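Local coordinates for protein 3-oxo-glucose-6-phosphate:glutamate aminotransferase (Bacillus subtilis subsp. subtilis, PDB 4K2M) that transfers the amino group of glutamate to 3-dehydro-glucose 6-phosphate with pyridoxal phosphate as cofactor, yielding kanosamine 6-phosphate for antibiotic biosynthesis, at residues E106-V111 / I304-M309; I122-G127 / G258-D263; F274-F279 / N294-N299. One frame throughout, in Å; residues are numbered along the deposited sequence.

Contact 1: E106-V111 / I304-M309; sequences EQFEKV and IGLERM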
loop_
_atom_site.group_PDB
_atom_site.type_symbol
_atom_site.label_atom_id
_atom_site.label_comp_id
_atom_site.label_asym_id
_atom_site.label_seq_id
_atom_site.Cartn_x
_atom_site.Cartn_y
_atom_site.Cartn_z
ATOM N N GLU A 106 -5.173 15.207 -2.183
ATOM C CA GLU A 106 -6.403 15.989 -2.079
ATOM C C GLU A 106 -6.991 16.311 -3.453
ATOM O O GLU A 106 -8.221 16.300 -3.628
ATOM C CB GLU A 106 -6.149 17.295 -1.317
ATOM C CG GLU A 106 -7.410 17.915 -0.713
ATOM C CD GLU A 106 -7.276 19.414 -0.474
ATOM O OE1 GLU A 106 -6.313 19.833 0.206
ATOM O OE2 GLU A 106 -8.134 20.171 -0.979
ATOM N N GLN A 107 -6.129 16.622 -4.419
ATOM C CA GLN A 107 -6.598 16.945 -5.766
ATOM C C GLN A 107 -7.226 15.723 -6.427
ATOM O O GLN A 107 -8.227 15.832 -7.129
ATOM C CB GLN A 107 -5.454 17.471 -6.640
ATOM C CG GLN A 107 -5.872 17.847 -8.063
ATOM C CD GLN A 107 -6.712 19.116 -8.125
ATOM O OE1 GLN A 107 -6.767 19.888 -7.164
ATOM N NE2 GLN A 107 -7.368 19.338 -9.263
ATOM N N PHE A 108 -6.622 14.557 -6.208
ATOM C CA PHE A 108 -7.144 13.321 -6.790
ATOM C C PHE A 108 -8.483 12.971 -6.132
ATOM O O PHE A 108 -9.455 12.592 -6.809
ATOM C CB PHE A 108 -6.116 12.190 -6.621
ATOM C CG PHE A 108 -6.541 10.880 -7.225
ATOM C CD1 PHE A 108 -6.801 10.773 -8.590
ATOM C CD2 PHE A 108 -6.672 9.756 -6.436
ATOM C CE1 PHE A 108 -7.184 9.551 -9.144
ATOM C CE2 PHE A 108 -7.060 8.524 -6.983
ATOM C CZ PHE A 108 -7.306 8.422 -8.335
ATOM N N GLU A 109 -8.559 13.135 -4.813
ATOM C CA GLU A 109 -9.828 12.873 -4.122
ATOM C C GLU A 109 -10.916 13.837 -4.586
ATOM O O GLU A 109 -12.057 13.433 -4.813
ATOM C CB GLU A 109 -9.653 12.904 -2.610
ATOM C CG GLU A 109 -8.766 11.764 -2.085
ATOM C CD GLU A 109 -8.396 11.948 -0.628
ATOM O OE1 GLU A 109 -8.319 13.120 -0.183
ATOM O OE2 GLU A 109 -8.173 10.926 0.072
ATOM N N LYS A 110 -10.552 15.107 -4.762
ATOM C CA LYS A 110 -11.493 16.097 -5.279
ATOM C C LYS A 110 -12.003 15.771 -6.696
ATOM O O LYS A 110 -13.199 15.893 -6.990
ATOM C CB LYS A 110 -10.863 17.498 -5.248
ATOM C CG LYS A 110 -11.825 18.587 -5.685
ATOM C CD LYS A 110 -13.162 18.447 -4.953
ATOM C CE LYS A 110 -14.290 19.126 -5.720
ATOM N NZ LYS A 110 -13.963 20.547 -6.030
ATOM N N VAL A 111 -11.109 15.343 -7.577
ATOM C CA VAL A 111 -11.512 14.970 -8.933
ATOM C C VAL A 111 -12.447 13.750 -8.922
ATOM O O VAL A 111 -13.443 13.684 -9.661
ATOM C CB VAL A 111 -10.267 14.685 -9.799
ATOM C CG1 VAL A 111 -10.635 13.805 -10.946
ATOM C CG2 VAL A 111 -9.664 15.986 -10.308
ATOM N N ILE A 304 0.199 10.087 -10.388
ATOM C CA ILE A 304 0.124 9.216 -11.557
ATOM C C ILE A 304 -1.344 9.045 -11.967
ATOM O O ILE A 304 -1.677 9.036 -13.158
ATOM C CB ILE A 304 0.750 7.841 -11.251
ATOM C CG1 ILE A 304 2.275 7.960 -11.231
ATOM C CG2 ILE A 304 0.345 6.799 -12.307
ATOM C CD1 ILE A 304 2.972 6.684 -10.766
ATOM N N GLY A 305 -2.213 8.903 -10.972
ATOM C CA GLY A 305 -3.637 8.736 -11.219
ATOM C C GLY A 305 -4.237 9.917 -11.949
ATOM O O GLY A 305 -5.114 9.753 -12.811
ATOM N N LEU A 306 -3.756 11.114 -11.623
ATOM C CA LEU A 306 -4.278 12.314 -12.259
ATOM C C LEU A 306 -3.881 12.337 -13.732
ATOM O O LEU A 306 -4.530 12.998 -14.539
ATOM C CB LEU A 306 -3.794 13.567 -11.530
ATOM C CG LEU A 306 -4.493 13.746 -10.185
ATOM C CD1 LEU A 306 -3.763 14.730 -9.285
ATOM C CD2 LEU A 306 -5.945 14.199 -10.403
ATOM N N GLU A 307 -2.822 11.614 -14.085
ATOM C CA GLU A 307 -2.452 11.492 -15.499
ATOM C C GLU A 307 -3.242 10.390 -16.177
ATOM O O GLU A 307 -3.822 10.596 -17.245
ATOM C CB GLU A 307 -0.960 11.204 -15.667
ATOM C CG GLU A 307 -0.047 12.342 -15.277
ATOM C CD GLU A 307 -0.421 13.648 -15.948
ATOM O OE1 GLU A 307 -0.686 13.643 -17.172
ATOM O OE2 GLU A 307 -0.476 14.676 -15.240
ATOM N N ARG A 308 -3.274 9.208 -15.569
ATOM C CA ARG A 308 -3.893 8.071 -16.243
ATOM C C ARG A 308 -5.392 8.247 -16.369
ATOM O O ARG A 308 -6.003 7.680 -17.270
ATOM C CB ARG A 308 -3.531 6.740 -15.545
ATOM C CG ARG A 308 -2.016 6.466 -15.574
ATOM C CD ARG A 308 -1.692 5.007 -15.268
ATOM N NE ARG A 308 -2.081 4.162 -16.393
ATOM C CZ ARG A 308 -2.092 2.834 -16.402
ATOM N NH1 ARG A 308 -1.730 2.133 -15.325
ATOM N NH2 ARG A 308 -2.453 2.205 -17.520
ATOM N N MET A 309 -5.983 9.047 -15.483
ATOM C CA MET A 309 -7.423 9.265 -15.506
ATOM C C MET A 309 -7.857 9.976 -16.770
ATOM O O MET A 309 -9.027 9.892 -17.151
ATOM C CB MET A 309 -7.873 10.083 -14.288
ATOM C CG MET A 309 -9.344 9.914 -13.931
ATOM S SD MET A 309 -9.727 10.672 -12.329
ATOM C CE MET A 309 -8.170 11.506 -12.078
#
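Segments 106-111 and 304-309 form an apolar helix-helix contact in the aspartate aminotransferase fold, between helix 103-116 and the C-terminal part of helix 299-308. The short axes pass 9.9 Å apart at 38°, with the two helices running in roughly the same direction. Phe108 and Leu306 lie abreast at the point of nearest backbone approach. With CG anti to its backbone N (chi1 -178°), Phe108 sends its ring across to the second helix, where CD1 lies 4.0 Å from Leu306 CD2. That methyl meets the ring at its edge, in plane, and also reaches the backbone of the first helix, 3.9 Å from Phe108 CA. The other branch, Leu306 CD1, turns to the aliphatic part of Gln107 at the exposed margin, 4.0 Å from Gln107 CG, the two chains crossing at nearly a right angle. Gly305, having no side chain, lets the ring come close to the backbone, with Phe108 CE1 4.1 Å from Gly305 C. Met309 is extended until it bends at the last torsion, which brings its CE to 3.7 Å from Phe108 CE1, again at the ring edge. Its sulfur makes an oblique Met-aromatic contact with the same ring, SD lying 5.4 Å from the Phe108 centroid. Val111 meets Met309 tip to tip, CG1 standing 3.5 Å from Met309 SD.

Further out, Phe245 packs edge-to-face with Phe108, and Met297 also touches that ring. Ile38, from the additional N-terminal domain of NtdA, touches both Val111 and Met309. Behind helix 299-308 lies helix 80-93, where Glu82 OE2 forms a salt bridge with Arg308 NE. On the first helix Glu109 takes no part in this packing; its OE2 accepts a hydrogen bond from Ala123 N.

Contact 2: I122-G127 / G258-D263; sequences IATSSG and GAIATD. With O1G (3-deoxy-3-[(E)-({3-hydroxy-2-methyl-5-[(phosphonooxy)methyl]pyridin-4-yl}methylidene)amino]-6-O-phosphono-alpha-D-gluco pyranose), chain C.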
loop_
_atom_site.group_PDB
_atom_site.type_symbol
_atom_site.label_atom_id
_atom_site.label_comp_id
_atom_site.label_asym_id
_atom_site.label_seq_id
_atom_site.Cartn_x
_atom_site.Cartn_y
_atom_site.Cartn_z
ATOM N N ILE A 122 -12.137 9.170 0.095
ATOM C CA ILE A 122 -10.947 8.891 0.879
ATOM C C ILE A 122 -10.132 7.902 0.059
ATOM O O ILE A 122 -10.553 6.751 -0.126
ATOM C CB ILE A 122 -11.304 8.253 2.226
ATOM C CG1 ILE A 122 -12.194 9.179 3.059
ATOM C CG2 ILE A 122 -10.034 7.930 2.999
ATOM C CD1 ILE A 122 -13.721 8.942 2.905
ATOM N N ALA A 123 -8.991 8.355 -0.462
ATOM C CA ALA A 123 -8.149 7.509 -1.304
ATOM C C ALA A 123 -7.323 6.580 -0.410
ATOM O O ALA A 123 -6.718 7.022 0.571
ATOM C CB ALA A 123 -7.245 8.355 -2.198
ATOM N N THR A 124 -7.305 5.295 -0.748
ATOM C CA THR A 124 -6.693 4.285 0.109
ATOM C C THR A 124 -5.577 3.561 -0.618
ATOM O O THR A 124 -5.354 3.765 -1.813
ATOM C CB THR A 124 -7.731 3.234 0.539
ATOM O OG1 THR A 124 -8.269 2.606 -0.625
ATOM C CG2 THR A 124 -8.877 3.862 1.320
ATOM N N SER A 125 -4.888 2.683 0.117
ATOM C CA SER A 125 -3.732 1.976 -0.411
ATOM C C SER A 125 -4.109 0.777 -1.273
ATOM O O SER A 125 -3.240 0.192 -1.907
ATOM C CB SER A 125 -2.821 1.508 0.735
ATOM O OG SER A 125 -3.562 0.785 1.691
ATOM N N SER A 126 -5.389 0.394 -1.274
ATOM C CA SER A 126 -5.892 -0.646 -2.182
ATOM C C SER A 126 -7.399 -0.720 -2.097
ATOM O O SER A 126 -7.994 -0.166 -1.180
ATOM C CB SER A 126 -5.316 -2.023 -1.843
ATOM O OG SER A 126 -5.834 -2.501 -0.602
ATOM N N GLY A 127 -8.006 -1.444 -3.031
ATOM C CA GLY A 127 -9.434 -1.706 -2.997
ATOM C C GLY A 127 -9.797 -2.559 -1.795
ATOM O O GLY A 127 -10.813 -2.320 -1.135
ATOM N N GLY A 258 -6.800 2.518 -3.964
ATOM C CA GLY A 258 -8.248 2.410 -4.100
ATOM C C GLY A 258 -8.927 3.636 -3.520
ATOM O O GLY A 258 -8.280 4.639 -3.252
ATOM N N ALA A 259 -10.240 3.582 -3.336
ATOM C CA ALA A 259 -10.908 4.714 -2.706
ATOM C C ALA A 259 -12.197 4.321 -2.046
ATOM O O ALA A 259 -12.829 3.334 -2.426
ATOM C CB ALA A 259 -11.168 5.809 -3.718
ATOM N N ILE A 260 -12.591 5.122 -1.064
ATOM C CA ILE A 260 -13.907 5.018 -0.455
ATOM C C ILE A 260 -14.658 6.294 -0.817
ATOM O O ILE A 260 -14.102 7.385 -0.721
ATOM C CB ILE A 260 -13.781 4.969 1.063
ATOM C CG1 ILE A 260 -13.104 3.670 1.498
ATOM C CG2 ILE A 260 -15.160 5.046 1.716
ATOM C CD1 ILE A 260 -12.690 3.678 2.971
ATOM N N ALA A 261 -15.913 6.173 -1.238
ATOM C CA ALA A 261 -16.708 7.363 -1.528
ATOM C C ALA A 261 -17.986 7.320 -0.725
ATOM O O ALA A 261 -18.617 6.273 -0.607
ATOM C CB ALA A 261 -17.013 7.459 -3.009
ATOM N N THR A 262 -18.362 8.455 -0.141
ATOM C CA THR A 262 -19.600 8.508 0.634
ATOM C C THR A 262 -20.134 9.925 0.646
ATOM O O THR A 262 -19.375 10.875 0.435
ATOM C CB THR A 262 -19.408 7.985 2.084
ATOM O OG1 THR A 262 -20.687 7.932 2.744
ATOM C CG2 THR A 262 -18.465 8.890 2.885
ATOM N N ASP A 263 -21.444 10.060 0.859
ATOM C CA ASP A 263 -22.041 11.371 1.061
ATOM C C ASP A 263 -22.114 11.751 2.537
ATOM O O ASP A 263 -22.422 12.894 2.873
ATOM C CB ASP A 263 -23.443 11.434 0.441
ATOM C CG ASP A 263 -23.412 11.582 -1.070
ATOM O OD1 ASP A 263 -22.460 12.197 -1.600
ATOM O OD2 ASP A 263 -24.355 11.096 -1.737
HETATM P P O1G C . -7.336 -4.367 -4.847
HETATM C C3A O1G C . -11.827 -7.121 -7.296
HETATM O O3 O1G C . -11.719 -7.601 -8.558
HETATM C C1 O1G C . -6.927 -9.971 -10.194
HETATM N "N1'" O1G C . -13.107 -6.527 -5.398
HETATM C C2 O1G C . -8.200 -9.388 -9.577
HETATM O O2 O1G C . -9.170 -9.442 -10.677
HETATM C C9A O1G C . -13.062 -7.015 -6.648
HETATM C C2A O1G C . -14.372 -7.417 -7.302
HETATM C C3 O1G C . -8.029 -7.954 -9.046
HETATM N "N3'" O1G C . -9.256 -7.699 -8.271
HETATM O O1 O1G C . -6.605 -9.346 -11.446
HETATM C C4 O1G C . -6.741 -7.790 -8.216
HETATM O O4 O1G C . -6.554 -6.361 -8.252
HETATM C C4A O1G C . -10.663 -6.731 -6.658
HETATM C C4B O1G C . -9.343 -6.858 -7.310
HETATM C C5 O1G C . -5.580 -8.381 -9.016
HETATM O O5 O1G C . -5.808 -9.762 -9.322
HETATM C C5A O1G C . -10.738 -6.233 -5.360
HETATM C C5T O1G C . -9.560 -5.761 -4.494
HETATM C C6 O1G C . -4.294 -8.472 -8.244
HETATM C C6A O1G C . -11.981 -6.149 -4.752
HETATM O OP1 O1G C . -7.162 -4.607 -3.363
HETATM O OP2 O1G C . -7.147 -2.938 -5.234
HETATM O OP3 O1G C . -6.554 -5.399 -5.692
HETATM O OP4 O1G C . -8.930 -4.624 -5.129
HETATM O O6 O1G C . -3.175 -8.761 -8.994
HETATM P "P'" O1G C . -1.741 -8.152 -8.597
HETATM O OP6 O1G C . -1.888 -6.651 -8.722
HETATM O OP7 O1G C . -1.387 -8.616 -7.202
HETATM O OP8 O1G C . -0.833 -8.758 -9.672
#
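The backbones of Ile122-Thr124 and Gly258-Thr262 run antiparallel, their short axes crossing at 155°. Ile122 with Ile260 and Thr124 with Gly258 are hydrogen-bonded pairs; between them Ala123 and Ala259 form a non-hydrogen-bonded pair with CA atoms 4.2 Å apart. Both bonds of the first pair measure 2.8 Å, Ile122 N to Ile260 O and Ile260 N to Ile122 O, and the former lies in the plane of its carbonyl. In the second pair Thr124 N is 2.8 Å from Gly258 O in a nearly straight N-H...O line (172°), yet each donor there stands well above the plane of its acceptor carbonyl. Gly258 carries no side chain, so the turn at 125-127 folds tightly over it, bringing Gly127 N within 4.0 Å of Gly258 CA.

Strand 258-262 is the one strand running against the rest of the seven-stranded mixed sheet, the hallmark of the large domain of fold type I pyridoxal phosphate enzymes, and strand 120-124 is its edge within this chain. Ile122, Thr124 and Ile260 project to the face packed by helices 127-137 and 265-275. Here Thr124 CG2 and Ile260 CD1 meet at 4.2 Å, their chains crossing near a right angle. Ala123 and Ala259 occupy the other face, touching Met297 and Phe245 respectively. Thr124 OG1 sits between its own backbone N and carbonyl carbon (chi1 60°), from where it donates to Ser126 O at 2.8 Å and ties down the turn. Ser126 is the N-cap of helix 127-137: its OG caps a backbone N in the first turn and is also hydrogen-bonded to Asp129 OD2. The adjoining Gly127 N donates 2.8 Å to OP2 of the cofactor phosphate in O1G, at a helix N-terminus whose dipole would probably help stabilise the negative charge.

Contact 3: F274-F279 / N294-N299; sequences FSYHGF and NSKMDN. With O1G (3-deoxy-3-[(E)-({3-hydroxy-2-methyl-5-[(phosphonooxy)methyl]pyridin-4-yl}methylidene)amino]-6-O-phosphono-alpha-D-gluco pyranose), chain I.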
loop_
_atom_site.group_PDB
_atom_site.type_symbol
_atom_site.label_atom_id
_atom_site.label_comp_id
_atom_site.label_asym_id
_atom_site.label_seq_id
_atom_site.Cartn_x
_atom_site.Cartn_y
_atom_site.Cartn_z
ATOM N N PHE A 274 -9.721 5.615 10.379
ATOM C CA PHE A 274 -9.284 4.231 10.194
ATOM C C PHE A 274 -8.164 4.084 9.152
ATOM O O PHE A 274 -7.333 3.181 9.257
ATOM C CB PHE A 274 -10.465 3.334 9.803
ATOM C CG PHE A 274 -11.190 2.747 10.975
ATOM C CD1 PHE A 274 -10.588 1.774 11.756
ATOM C CD2 PHE A 274 -12.475 3.160 11.288
ATOM C CE1 PHE A 274 -11.254 1.215 12.838
ATOM C CE2 PHE A 274 -13.156 2.611 12.377
ATOM C CZ PHE A 274 -12.547 1.637 13.145
ATOM N N SER A 275 -8.145 4.974 8.162
ATOM C CA SER A 275 -7.167 4.901 7.068
ATOM C C SER A 275 -5.792 5.370 7.515
ATOM O O SER A 275 -4.767 5.123 6.849
ATOM C CB SER A 275 -7.627 5.773 5.902
ATOM O OG SER A 275 -7.340 7.146 6.172
ATOM N N TYR A 276 -5.758 6.094 8.628
ATOM C CA TYR A 276 -4.495 6.653 9.081
ATOM C C TYR A 276 -4.327 6.605 10.601
ATOM O O TYR A 276 -4.436 7.629 11.287
ATOM C CB TYR A 276 -4.304 8.068 8.520
ATOM C CG TYR A 276 -2.881 8.562 8.577
ATOM C CD1 TYR A 276 -1.865 7.887 7.913
ATOM C CD2 TYR A 276 -2.554 9.722 9.277
ATOM C CE1 TYR A 276 -0.545 8.347 7.957
ATOM C CE2 TYR A 276 -1.250 10.191 9.329
ATOM C CZ TYR A 276 -0.253 9.496 8.659
ATOM O OH TYR A 276 1.040 9.949 8.692
ATOM N N HIS A 277 -4.085 5.391 11.096
ATOM C CA HIS A 277 -3.594 5.143 12.461
ATOM C C HIS A 277 -4.559 5.480 13.589
ATOM O O HIS A 277 -4.199 5.405 14.770
ATOM C CB HIS A 277 -2.240 5.830 12.681
ATOM C CG HIS A 277 -1.129 5.230 11.873
ATOM N ND1 HIS A 277 -0.745 3.910 12.012
ATOM C CD2 HIS A 277 -0.332 5.755 10.911
ATOM C CE1 HIS A 277 0.237 3.650 11.166
ATOM N NE2 HIS A 277 0.513 4.754 10.494
ATOM N N GLY A 278 -5.787 5.828 13.233
ATOM C CA GLY A 278 -6.773 6.182 14.247
ATOM C C GLY A 278 -6.612 7.627 14.678
ATOM O O GLY A 278 -7.208 8.053 15.668
ATOM N N PHE A 279 -5.809 8.387 13.938
ATOM C CA PHE A 279 -5.522 9.764 14.322
ATOM C C PHE A 279 -6.709 10.682 14.060
ATOM O O PHE A 279 -7.484 10.475 13.111
ATOM C CB PHE A 279 -4.343 10.336 13.527
ATOM C CG PHE A 279 -3.005 9.684 13.821
ATOM C CD1 PHE A 279 -2.761 9.024 15.022
ATOM C CD2 PHE A 279 -1.997 9.731 12.859
ATOM C CE1 PHE A 279 -1.516 8.435 15.272
ATOM C CE2 PHE A 279 -0.743 9.149 13.098
ATOM C CZ PHE A 279 -0.501 8.503 14.299
ATOM N N ASN A 294 -2.339 1.836 8.279
ATOM C CA ASN A 294 -1.540 2.728 7.454
ATOM C C ASN A 294 -1.968 2.529 6.014
ATOM O O ASN A 294 -1.260 1.885 5.228
ATOM C CB ASN A 294 -0.053 2.408 7.602
ATOM C CG ASN A 294 0.839 3.419 6.901
ATOM O OD1 ASN A 294 0.372 4.468 6.443
ATOM N ND2 ASN A 294 2.141 3.108 6.809
ATOM N N SER A 295 -3.113 3.102 5.649
ATOM C CA SER A 295 -3.743 2.701 4.399
ATOM C C SER A 295 -4.283 3.833 3.552
ATOM O O SER A 295 -5.257 3.625 2.836
ATOM C CB SER A 295 -4.859 1.701 4.677
ATOM O OG SER A 295 -4.348 0.533 5.298
ATOM N N LYS A 296 -3.675 5.019 3.629
ATOM C CA LYS A 296 -3.962 6.063 2.650
ATOM C C LYS A 296 -3.264 5.754 1.328
ATOM O O LYS A 296 -2.236 5.079 1.299
ATOM C CB LYS A 296 -3.493 7.433 3.151
ATOM C CG LYS A 296 -4.251 7.949 4.363
ATOM C CD LYS A 296 -3.562 9.172 4.967
ATOM C CE LYS A 296 -3.551 10.343 3.991
ATOM N NZ LYS A 296 -4.932 10.651 3.501
ATOM N N MET A 297 -3.804 6.264 0.229
ATOM C CA MET A 297 -3.088 6.192 -1.050
ATOM C C MET A 297 -1.821 7.041 -0.959
ATOM O O MET A 297 -1.788 8.027 -0.215
ATOM C CB MET A 297 -3.994 6.724 -2.167
ATOM C CG MET A 297 -3.378 6.721 -3.547
ATOM S SD MET A 297 -4.685 7.223 -4.692
ATOM C CE MET A 297 -3.922 6.879 -6.267
ATOM N N ASP A 298 -0.776 6.655 -1.690
ATOM C CA ASP A 298 0.443 7.451 -1.760
ATOM C C ASP A 298 0.274 8.649 -2.694
ATOM O O ASP A 298 -0.346 8.532 -3.755
ATOM C CB ASP A 298 1.593 6.590 -2.282
ATOM C CG ASP A 298 2.093 5.598 -1.245
ATOM O OD1 ASP A 298 1.880 5.862 -0.046
ATOM O OD2 ASP A 298 2.680 4.569 -1.643
ATOM N N ASN A 299 0.846 9.785 -2.299
ATOM C CA ASN A 299 0.871 10.996 -3.118
ATOM C C ASN A 299 1.442 10.729 -4.504
ATOM O O ASN A 299 0.950 11.258 -5.508
ATOM C CB ASN A 299 1.701 12.076 -2.398
ATOM C CG ASN A 299 1.653 13.428 -3.100
ATOM O OD1 ASN A 299 0.586 14.035 -3.224
ATOM N ND2 ASN A 299 2.815 13.925 -3.517
HETATM P P O1G I . 5.328 2.465 8.179
HETATM C C3A O1G I . 8.100 3.642 13.137
HETATM O O3 O1G I . 8.784 4.806 13.269
HETATM C C1 O1G I . 6.523 9.437 11.164
HETATM N "N1'" O1G I . 7.563 1.459 13.856
HETATM C C2 O1G I . 6.947 8.098 11.773
HETATM O O2 O1G I . 8.199 8.367 12.494
HETATM C C9A O1G I . 8.265 2.592 14.036
HETATM C C2A O1G I . 9.223 2.688 15.216
HETATM C C3 O1G I . 7.171 7.012 10.713
HETATM N "N3'" O1G I . 7.295 5.788 11.516
HETATM O O1 O1G I . 7.604 9.994 10.412
HETATM C C4 O1G I . 6.017 6.959 9.686
HETATM O O4 O1G I . 6.650 6.226 8.615
HETATM C C4A O1G I . 7.222 3.513 12.064
HETATM C C4B O1G I . 7.012 4.609 11.104
HETATM C C5 O1G I . 5.765 8.374 9.171
HETATM O O5 O1G I . 5.422 9.263 10.247
HETATM C C5A O1G I . 6.519 2.331 11.903
HETATM C C5T O1G I . 5.510 2.017 10.791
HETATM C C6 O1G I . 4.577 8.493 8.257
HETATM C C6A O1G I . 6.709 1.307 12.818
HETATM O OP1 O1G I . 4.006 1.737 8.236
HETATM O OP2 O1G I . 6.189 1.981 7.051
HETATM O OP3 O1G I . 5.106 3.993 8.192
HETATM O OP4 O1G I . 6.201 2.079 9.510
HETATM O O6 O1G I . 4.346 9.727 7.681
HETATM P "P'" O1G I . 3.664 9.803 6.224
HETATM O OP6 O1G I . 4.516 8.927 5.320
HETATM O OP7 O1G I . 2.236 9.322 6.390
HETATM O OP8 O1G I . 3.777 11.286 5.887
HETATM O O HOH W 1 -7.193 9.588 4.614
#
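Between the two segments, the end of helix 265-275 and the loop that leads into helix 299-308, one backbone hydrogen bond forms: Ser295 N donates to Ser275 O at 2.9 Å, approaching from above the carbonyl plane. A second link runs through a bridging water, which donates to Ser275 OG and accepts from Lys296 NZ at 2.7 Å; Ser275 OG is also bonded to Ile272 O.

Van der Waals packing fills in around these bonds. Lys296, bent at its last two torsions, lays CD obliquely against the Tyr276 ring, 3.6 Å from Tyr276 CD1. His277 and Asn294 lie side by side, pointing the same way with ring and amide planes 32° apart, and His277 NE2 is 3.8 Å from Asn294 CB. The type I' turn from Tyr276 to Phe279 sets His277 CB over the centre of the Phe279 ring, 3.5 Å above its plane. His277 also packs edge-to-face with Phe153 of the second subunit.

Ligand bonds come from both segments. Tyr276, its CG anti to the backbone N (chi1 -162°), reaches with OH to the sugar phosphate of O1G, 2.7 Å from OP7. Asn294 ND2 donates to OP1 of the cofactor phosphate at 2.7 Å, with a bent N-H...O angle of 135°. This O1G also binds Ser244, Gln227 and Tyr248 of the second subunit, so the contact lines an active site at the dimer interface. Two neutral donors on bridged backbones thus each contribute one bond, one per phosphate, to a site built from both subunits.

How the contacts relate
Contact 1 is the partly buried one, a wholly apolar meeting of helices with an exposed margin at Gln107, whereas contacts 2 and 3 are buried and held by hydrogen bonds as well as packing. Contact 2 is backbone pairing at the edge of the central sheet and binds the cofactor phosphate of the O1G that Ser244 and Gln227 of the same subunit also hold; contact 3 joins a helix end to irregular loop and serves the O1G of the neighbouring site. Segment 294-299 joins them all: Ser125 N lies 2.9 Å from Ser295 O and Ala123 O 3.0 Å from Met297 N, while Met297 SD packs on Phe108. Contacts 1 and 2 are further tied by consecutive elements, helix 103-116 and strand 120-124.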